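PDB 2WW2: alpha-1,2-mannosidase from Bacteroides thetaiotaomicron, which hydrolyses alpha-mannosides, probably alpha-1,2-linked, with inversion of configuration, as a calcium-dependent enzyme of glycoside hydrolase family 92. Local coordinates for residues A[29-33]-A[107-112]; A[48-52]-A[69-75]; A[682-688]-A[715-721]. One frame throughout, in Å; residues are numbered along the deposited sequence.

Interaction 1: residues A[29-33]-A[107-112]; sequences YPAVA and ATPYNY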
# COMPACT_ATOMS: atom_id res chain seq x y z
N TYR A 29 11.84 -20.73 -19.81
CA TYR A 29 12.11 -22.10 -20.28
C TYR A 29 13.53 -22.60 -20.03
O TYR A 29 14.49 -21.84 -20.11
CB TYR A 29 11.70 -22.31 -21.75
CG TYR A 29 12.48 -21.55 -22.82
CD1 TYR A 29 13.65 -22.07 -23.38
CD2 TYR A 29 12.03 -20.31 -23.28
CE1 TYR A 29 14.34 -21.39 -24.40
CE2 TYR A 29 12.72 -19.62 -24.29
CZ TYR A 29 13.86 -20.16 -24.84
OH TYR A 29 14.55 -19.49 -25.84
N PRO A 30 13.66 -23.90 -19.72
CA PRO A 30 14.98 -24.45 -19.37
C PRO A 30 15.82 -24.75 -20.63
O PRO A 30 15.90 -25.89 -21.07
CB PRO A 30 14.64 -25.74 -18.62
CG PRO A 30 13.29 -26.17 -19.24
CD PRO A 30 12.57 -24.88 -19.59
N ALA A 31 16.42 -23.72 -21.21
CA ALA A 31 17.09 -23.84 -22.50
C ALA A 31 18.25 -24.85 -22.49
O ALA A 31 19.19 -24.76 -21.68
CB ALA A 31 17.59 -22.48 -22.94
N VAL A 32 18.18 -25.80 -23.41
CA VAL A 32 19.28 -26.71 -23.69
C VAL A 32 20.06 -26.12 -24.87
O VAL A 32 19.50 -25.88 -25.96
CB VAL A 32 18.76 -28.10 -24.04
CG1 VAL A 32 19.92 -29.05 -24.41
CG2 VAL A 32 17.94 -28.65 -22.87
N ALA A 33 21.34 -25.84 -24.67
CA ALA A 33 22.07 -25.06 -25.67
C ALA A 33 23.57 -25.15 -25.43
O ALA A 33 24.01 -25.76 -24.47
CB ALA A 33 21.64 -23.57 -25.59
N ALA A 107 16.76 -31.00 -15.66
CA ALA A 107 17.10 -29.94 -16.61
C ALA A 107 18.50 -29.38 -16.32
O ALA A 107 18.76 -28.91 -15.20
CB ALA A 107 16.05 -28.81 -16.52
N THR A 108 19.39 -29.43 -17.31
CA THR A 108 20.73 -28.84 -17.24
C THR A 108 20.96 -28.18 -18.59
O THR A 108 20.19 -28.41 -19.53
CB THR A 108 21.85 -29.89 -17.04
OG1 THR A 108 22.07 -30.61 -18.25
CG2 THR A 108 21.51 -30.87 -15.93
N PRO A 109 21.99 -27.32 -18.69
CA PRO A 109 22.25 -26.63 -19.97
C PRO A 109 22.68 -27.59 -21.07
O PRO A 109 22.52 -27.26 -22.24
CB PRO A 109 23.41 -25.69 -19.64
CG PRO A 109 23.30 -25.46 -18.15
CD PRO A 109 22.81 -26.77 -17.59
N TYR A 110 23.27 -28.73 -20.70
CA TYR A 110 23.91 -29.63 -21.65
C TYR A 110 23.05 -30.87 -21.93
O TYR A 110 23.42 -31.70 -22.75
CB TYR A 110 25.31 -30.05 -21.13
CG TYR A 110 25.24 -30.73 -19.79
CD1 TYR A 110 25.02 -32.11 -19.70
CD2 TYR A 110 25.38 -30.01 -18.61
CE1 TYR A 110 24.94 -32.74 -18.45
CE2 TYR A 110 25.29 -30.62 -17.38
CZ TYR A 110 25.08 -31.98 -17.30
OH TYR A 110 24.98 -32.58 -16.04
N ASN A 111 21.92 -30.99 -21.24
CA ASN A 111 21.02 -32.11 -21.40
C ASN A 111 19.73 -31.90 -20.61
O ASN A 111 19.76 -31.57 -19.44
CB ASN A 111 21.68 -33.43 -20.91
CG ASN A 111 20.83 -34.65 -21.21
OD1 ASN A 111 20.87 -35.20 -22.32
ND2 ASN A 111 20.06 -35.10 -20.23
N TYR A 112 18.59 -32.13 -21.25
CA TYR A 112 17.32 -32.20 -20.56
C TYR A 112 16.79 -33.63 -20.66
O TYR A 112 16.70 -34.19 -21.77
CB TYR A 112 16.33 -31.22 -21.20
CG TYR A 112 14.95 -31.27 -20.56
CD1 TYR A 112 14.60 -30.39 -19.53
CD2 TYR A 112 14.00 -32.20 -20.98
CE1 TYR A 112 13.32 -30.44 -18.93
CE2 TYR A 112 12.72 -32.25 -20.40
CZ TYR A 112 12.39 -31.37 -19.39
OH TYR A 112 11.15 -31.44 -18.83
O HOH W 1 17.37 -27.92 -19.50

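Interaction 2: residues A[48-52]-A[69-75]; sequences NGSGW and QPSPWIN. With GOL (glycerol), chain I.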
# COMPACT_ATOMS: atom_id res chain seq x y z
N ASN A 48 1.15 -24.74 -29.25
CA ASN A 48 1.86 -24.06 -30.32
C ASN A 48 1.32 -22.63 -30.40
O ASN A 48 0.10 -22.43 -30.34
CB ASN A 48 1.61 -24.73 -31.69
CG ASN A 48 2.37 -26.05 -31.87
OD1 ASN A 48 2.98 -26.57 -30.93
ND2 ASN A 48 2.34 -26.59 -33.09
N GLY A 49 2.21 -21.66 -30.57
CA GLY A 49 1.80 -20.27 -30.69
C GLY A 49 1.85 -19.47 -29.40
O GLY A 49 1.92 -18.25 -29.42
N SER A 50 1.84 -20.15 -28.26
CA SER A 50 1.89 -19.43 -27.01
C SER A 50 3.32 -19.08 -26.61
O SER A 50 4.19 -19.96 -26.59
CB SER A 50 1.26 -20.27 -25.89
OG SER A 50 1.48 -19.62 -24.64
N GLY A 51 3.56 -17.82 -26.26
CA GLY A 51 4.89 -17.42 -25.76
C GLY A 51 5.24 -18.10 -24.45
O GLY A 51 6.40 -18.17 -24.08
N TRP A 52 4.22 -18.63 -23.77
CA TRP A 52 4.44 -19.34 -22.51
C TRP A 52 4.68 -20.82 -22.82
O TRP A 52 3.85 -21.71 -22.56
CB TRP A 52 3.26 -19.09 -21.56
CG TRP A 52 3.14 -17.61 -21.17
CD1 TRP A 52 4.16 -16.80 -20.74
CD2 TRP A 52 1.95 -16.80 -21.15
NE1 TRP A 52 3.68 -15.53 -20.47
CE2 TRP A 52 2.33 -15.51 -20.71
CE3 TRP A 52 0.61 -17.05 -21.47
CZ2 TRP A 52 1.40 -14.47 -20.56
CZ3 TRP A 52 -0.32 -16.00 -21.33
CH2 TRP A 52 0.09 -14.72 -20.88
N GLN A 69 13.16 -18.26 -29.11
CA GLN A 69 12.39 -17.20 -28.42
C GLN A 69 13.17 -16.45 -27.33
O GLN A 69 13.69 -17.05 -26.40
CB GLN A 69 11.13 -17.79 -27.80
CG GLN A 69 10.32 -16.81 -26.94
CD GLN A 69 9.04 -17.46 -26.48
OE1 GLN A 69 8.20 -17.81 -27.30
NE2 GLN A 69 8.91 -17.68 -25.17
N PRO A 70 13.26 -15.11 -27.45
CA PRO A 70 13.95 -14.32 -26.42
C PRO A 70 13.02 -13.68 -25.39
O PRO A 70 13.50 -13.05 -24.44
CB PRO A 70 14.59 -13.20 -27.24
CG PRO A 70 13.52 -12.94 -28.32
CD PRO A 70 12.98 -14.33 -28.67
N SER A 71 11.71 -13.81 -25.58
CA SER A 71 10.69 -13.23 -24.67
C SER A 71 9.34 -13.82 -25.06
O SER A 71 9.10 -14.06 -26.25
CB SER A 71 10.63 -11.70 -24.86
OG SER A 71 9.29 -11.21 -24.80
N PRO A 72 8.47 -14.09 -24.08
CA PRO A 72 7.17 -14.67 -24.47
C PRO A 72 6.35 -13.71 -25.30
O PRO A 72 5.55 -14.15 -26.11
CB PRO A 72 6.46 -14.93 -23.14
CG PRO A 72 7.30 -14.29 -22.07
CD PRO A 72 8.68 -14.04 -22.62
N TRP A 73 6.55 -12.41 -25.12
CA TRP A 73 5.76 -11.45 -25.88
C TRP A 73 6.33 -11.17 -27.26
O TRP A 73 5.58 -10.95 -28.20
CB TRP A 73 5.50 -10.18 -25.06
CG TRP A 73 4.54 -10.54 -23.96
CD1 TRP A 73 4.86 -10.88 -22.66
CD2 TRP A 73 3.12 -10.68 -24.07
NE1 TRP A 73 3.72 -11.19 -21.96
CE2 TRP A 73 2.64 -11.08 -22.80
CE3 TRP A 73 2.20 -10.50 -25.11
CZ2 TRP A 73 1.28 -11.30 -22.54
CZ3 TRP A 73 0.84 -10.71 -24.86
CH2 TRP A 73 0.39 -11.11 -23.58
N ILE A 74 7.65 -11.24 -27.38
CA ILE A 74 8.28 -11.21 -28.71
C ILE A 74 7.96 -12.53 -29.44
O ILE A 74 7.74 -12.55 -30.65
CB ILE A 74 9.81 -11.05 -28.53
CG1 ILE A 74 10.11 -9.67 -27.92
CG2 ILE A 74 10.55 -11.23 -29.86
CD1 ILE A 74 9.77 -8.52 -28.84
N ASN A 75 7.92 -13.62 -28.67
CA ASN A 75 7.49 -14.93 -29.15
C ASN A 75 8.56 -15.52 -30.10
O ASN A 75 9.71 -15.04 -30.11
CB ASN A 75 6.05 -14.85 -29.75
CG ASN A 75 5.27 -16.19 -29.66
OD1 ASN A 75 5.78 -17.24 -30.03
ND2 ASN A 75 4.01 -16.11 -29.23
C1 GOL I . 1.54 -14.29 -24.49
O1 GOL I . 2.89 -14.65 -24.39
C2 GOL I . 0.81 -15.21 -25.45
O2 GOL I . 1.73 -15.77 -26.37
C3 GOL I . 0.08 -16.29 -24.66
O3 GOL I . -1.19 -16.54 -25.24
O HOH W 2 6.62 -19.96 -27.91

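Interaction 3: residues A[682-688]-A[715-721]; sequences DRPYIRK and SMDSVPN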
# COMPACT_ATOMS: atom_id res chain seq x y z
N ASP A 682 27.71 -11.10 7.42
CA ASP A 682 27.60 -9.90 8.24
C ASP A 682 28.83 -8.99 8.14
O ASP A 682 29.03 -8.10 8.97
CB ASP A 682 27.29 -10.25 9.71
CG ASP A 682 28.43 -10.99 10.38
OD1 ASP A 682 29.24 -11.64 9.68
OD2 ASP A 682 28.52 -10.92 11.63
N ARG A 683 29.65 -9.23 7.12
CA ARG A 683 30.82 -8.40 6.87
C ARG A 683 30.79 -7.86 5.44
O ARG A 683 31.66 -8.18 4.62
CB ARG A 683 32.10 -9.20 7.16
CG ARG A 683 32.26 -9.58 8.64
CD ARG A 683 33.29 -10.70 8.85
NE ARG A 683 34.65 -10.19 8.85
CZ ARG A 683 35.23 -9.59 9.90
NH1 ARG A 683 34.55 -9.44 11.03
NH2 ARG A 683 36.48 -9.13 9.81
N PRO A 684 29.79 -7.02 5.13
CA PRO A 684 29.65 -6.48 3.77
C PRO A 684 30.58 -5.30 3.46
O PRO A 684 30.73 -4.92 2.30
CB PRO A 684 28.20 -6.00 3.75
CG PRO A 684 27.97 -5.52 5.17
CD PRO A 684 28.75 -6.51 6.04
N TYR A 685 31.20 -4.72 4.49
CA TYR A 685 31.91 -3.45 4.33
C TYR A 685 33.38 -3.63 3.95
O TYR A 685 34.05 -4.53 4.45
CB TYR A 685 31.84 -2.63 5.63
CG TYR A 685 30.43 -2.27 6.04
CD1 TYR A 685 29.69 -1.36 5.29
CD2 TYR A 685 29.84 -2.86 7.16
CE1 TYR A 685 28.39 -1.04 5.64
CE2 TYR A 685 28.54 -2.54 7.52
CZ TYR A 685 27.82 -1.62 6.76
OH TYR A 685 26.52 -1.28 7.11
N ILE A 686 33.88 -2.75 3.08
CA ILE A 686 35.31 -2.74 2.78
C ILE A 686 36.02 -1.81 3.78
O ILE A 686 35.81 -0.60 3.79
CB ILE A 686 35.58 -2.28 1.32
CG1 ILE A 686 34.95 -3.25 0.31
CG2 ILE A 686 37.09 -2.11 1.06
CD1 ILE A 686 34.91 -2.68 -1.10
N ARG A 687 36.85 -2.39 4.65
CA ARG A 687 37.60 -1.58 5.61
C ARG A 687 38.84 -0.99 4.95
O ARG A 687 39.15 0.20 5.11
CB ARG A 687 37.99 -2.39 6.85
CG ARG A 687 38.85 -1.60 7.85
CD ARG A 687 39.16 -2.41 9.11
NE ARG A 687 39.87 -3.65 8.81
CZ ARG A 687 41.18 -3.74 8.60
NH1 ARG A 687 41.95 -2.65 8.66
NH2 ARG A 687 41.72 -4.92 8.33
N LYS A 688 39.55 -1.82 4.20
CA LYS A 688 40.79 -1.42 3.55
C LYS A 688 40.93 -2.17 2.23
O LYS A 688 40.43 -3.30 2.10
CB LYS A 688 41.97 -1.76 4.48
CG LYS A 688 43.31 -1.26 4.01
CD LYS A 688 44.43 -1.71 4.98
CE LYS A 688 45.80 -1.34 4.41
NZ LYS A 688 46.90 -2.22 4.91
N SER A 715 39.93 -6.08 2.72
CA SER A 715 39.76 -6.46 4.12
C SER A 715 38.32 -6.13 4.50
O SER A 715 37.95 -4.95 4.56
CB SER A 715 40.71 -5.65 5.01
OG SER A 715 42.06 -5.89 4.65
N MET A 716 37.51 -7.16 4.71
CA MET A 716 36.08 -6.97 4.95
C MET A 716 35.82 -6.82 6.45
O MET A 716 36.56 -7.37 7.25
CB MET A 716 35.27 -8.15 4.40
CG MET A 716 35.57 -8.52 2.95
SD MET A 716 35.30 -7.17 1.80
CE MET A 716 33.52 -6.90 1.95
N ASP A 717 34.79 -6.06 6.80
CA ASP A 717 34.50 -5.75 8.20
C ASP A 717 32.99 -5.72 8.41
O ASP A 717 32.23 -5.56 7.46
CB ASP A 717 35.12 -4.39 8.56
CG ASP A 717 35.37 -4.23 10.05
OD1 ASP A 717 34.98 -5.13 10.83
OD2 ASP A 717 35.97 -3.20 10.44
N SER A 718 32.57 -5.87 9.67
CA SER A 718 31.15 -5.78 10.03
C SER A 718 30.68 -4.35 10.32
O SER A 718 29.49 -4.12 10.50
CB SER A 718 30.87 -6.65 11.26
OG SER A 718 31.73 -6.24 12.29
N VAL A 719 31.61 -3.40 10.38
CA VAL A 719 31.22 -2.00 10.51
C VAL A 719 31.85 -1.21 9.36
O VAL A 719 32.88 -1.60 8.84
CB VAL A 719 31.64 -1.38 11.85
CG1 VAL A 719 31.13 -2.24 13.03
CG2 VAL A 719 33.15 -1.19 11.93
N PRO A 720 31.19 -0.13 8.94
CA PRO A 720 31.66 0.64 7.79
C PRO A 720 32.89 1.45 8.17
O PRO A 720 33.04 1.82 9.34
CB PRO A 720 30.50 1.59 7.50
CG PRO A 720 29.74 1.68 8.80
CD PRO A 720 29.87 0.31 9.41
N ASN A 721 33.76 1.70 7.19
CA ASN A 721 34.87 2.60 7.38
C ASN A 721 34.53 3.95 6.75
O ASN A 721 34.66 4.12 5.54
CB ASN A 721 36.15 2.05 6.75
CG ASN A 721 37.35 2.99 6.94
OD1 ASN A 721 37.20 4.10 7.45
ND2 ASN A 721 38.53 2.55 6.53
O HOH W 3 27.49 -6.24 10.07
O HOH W 4 33.26 0.41 4.59
O HOH W 5 38.54 -5.84 8.85
O HOH W 6 43.26 -5.14 2.19

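Interaction 1: residues A[29-33]-A[107-112]
Val-32 lays its side chain against the hairpin turn of residues 107-112. Val-32 CG2 is 3.5 Å from CB of Tyr-112 and 4.0 Å from the carbonyl O of Thr-108, while Val-32 CG1 is 4.2 Å from N of Asn-111. Two residues earlier, the CA-to-CB bond of Pro-30 points toward the hairpin, whereas that of Val-32 runs sideways to it. Pro-30 CB is 4.0 Å from CB of Ala-107, and Pro-30 CG is 4.3 Å from CE1 of Tyr-112. Pro-30 is the centre of an inverse gamma turn, closed by a weak bond from Ala-31 N to Tyr-29 O.

The backbones meet at one direct hydrogen bond. Ala-33 N donates to Pro-109 O at 3.1 Å, in nearly straight geometry. The same Pro-109 O also takes a CA-H...O contact from Val-32 CA at 3.6 Å. Water 1 bridges the remaining gap by donating to Pro-30 O (3.0 Å) and Thr-108 O (2.9 Å).

The hairpin is tight. Thr-108 N bonds to Asn-111 O at 3.0 Å, and Thr-108 OG1 donates to the same oxygen at 2.8 Å. Pro-109 and Tyr-110 have the backbone angles of a type I turn.

The contact is a loop braced against the end of a beta-hairpin in the N-terminal domain. Backbone bonds tie Val-32 to Trp-41 of strand 40-44, and the Tyr-112 ring packs on Met-61 and Phe-64 of strand 60-67 while its OH bonds to Glu-105. Helix 256-271 closes over the turn, with Trp-267 against Pro-109 and its NE1 bonded to Ala-33 O.

Interaction 2: residues A[48-52]-A[69-75]
The two backbones almost touch: CA of Gly-51 is 3.8 Å from CA of Pro-72. Gly-51 CA is also 3.4 Å from Pro-72 O, in a CA-H...O contact. A CB on Gly-51 would clash with that oxygen, so only glycine fits this spacing.

Two side-chain amides of 69-75 bind carbonyls of 48-52. Asn-75 ND2 donates to Gly-49 O at 3.0 Å, and Gln-69 NE2 to Gly-51 O at 2.8 Å. Water 2 joins Ser-50 O to Gln-69 OE1. An ST turn runs from Ser-50 OG to Trp-52 N (3.0 Å); Glu-541 of the second subunit also bonds this hydroxyl.

Trp-52 and Trp-73 meet obliquely, CZ2 to CZ2 at 3.7 Å, with their six-membered rings at 90°. A glycerol, probably from the crystallisation liquor, lies against one face of each. Gly-51 N donates to glycerol O2 at 2.8 Å. Such molecules often mark pockets. Aromatic rings beside a polyol, with backbone polar groups at hand, are typical of carbohydrate-binding pockets, and the arrangement is consistent with one here.

Interaction 3: residues A[682-688]-A[715-721]
Ser-715 opens its segment with two backbone bonds. Ser-715 N donates to Lys-688 O at 2.9 Å, and Ser-715 O accepts from Arg-687 N at 2.8 Å. Ser-715 OG is 2.8 Å from water 6.

Met-716 comes next, as the non-hydrogen-bonded partner of Ile-686. Both side chains point to the same face of the sheet, with Met-716 SD 4.2 Å from Ile-686 CG1. The sulfur end curls back, and Met-716 CE comes within 3.4 Å of Pro-684 O. Water 5 links Met-716 O to Arg-687 NE.

Asp-717 pairs with Tyr-685 through both backbone bonds, Asp-717 N to Tyr-685 O at 2.9 Å and Tyr-685 N to Asp-717 O at 3.3 Å. These pairs join two antiparallel strands, 710-717 and 685-691, which are neighbours in a six-stranded mixed sheet. The register slips by one residue, because Arg-687 and Lys-688 both face Ser-715: a classic beta bulge. Asp-717 OD1 also accepts from Ser-718 N at 2.8 Å.

At Ser-718 the strand has ended. Ser-718 CA makes a CA-H...O contact of 3.3 Å with Asp-682 O, and water 3 bridges Ser-718 O and Asp-682 O. The chain then turns past Val-719 and crosses the Tyr-685 ring. Pro-720 CD sits over the face of the Tyr-685 ring in a CH-pi contact, 3.8 Å from the centroid. Trp-601 of helix 600-613 also touches Pro-720. Asn-721 reaches back to the bulge, where Asn-721 ND2 donates to Arg-687 O at 2.8 Å and water 4 connects its N to Ile-686 O.

In the fold
Interactions 1 and 2 belong together. Interaction 2 is nested within the chain loop closed by interaction 1. Their centres are about 18 Å apart, yet they touch: Tyr-29 OH is 2.6 Å from Gln-69 O, probably a hydrogen bond. Glycerol, probably from the crystallisation liquor, lies at both; such molecules often mark pockets, so a carbohydrate site is possible but not established. The Ala-107 side chain is about 7 Å from a sodium ion bound by His-102 and Glu-105; Glu-105 also bonds Tyr-112 OH of interaction 1. Interaction 3 stands apart, in the catalytic part of the chain. Its centre is about 39 Å from that of interaction 1 and about 45 Å from that of interaction 2.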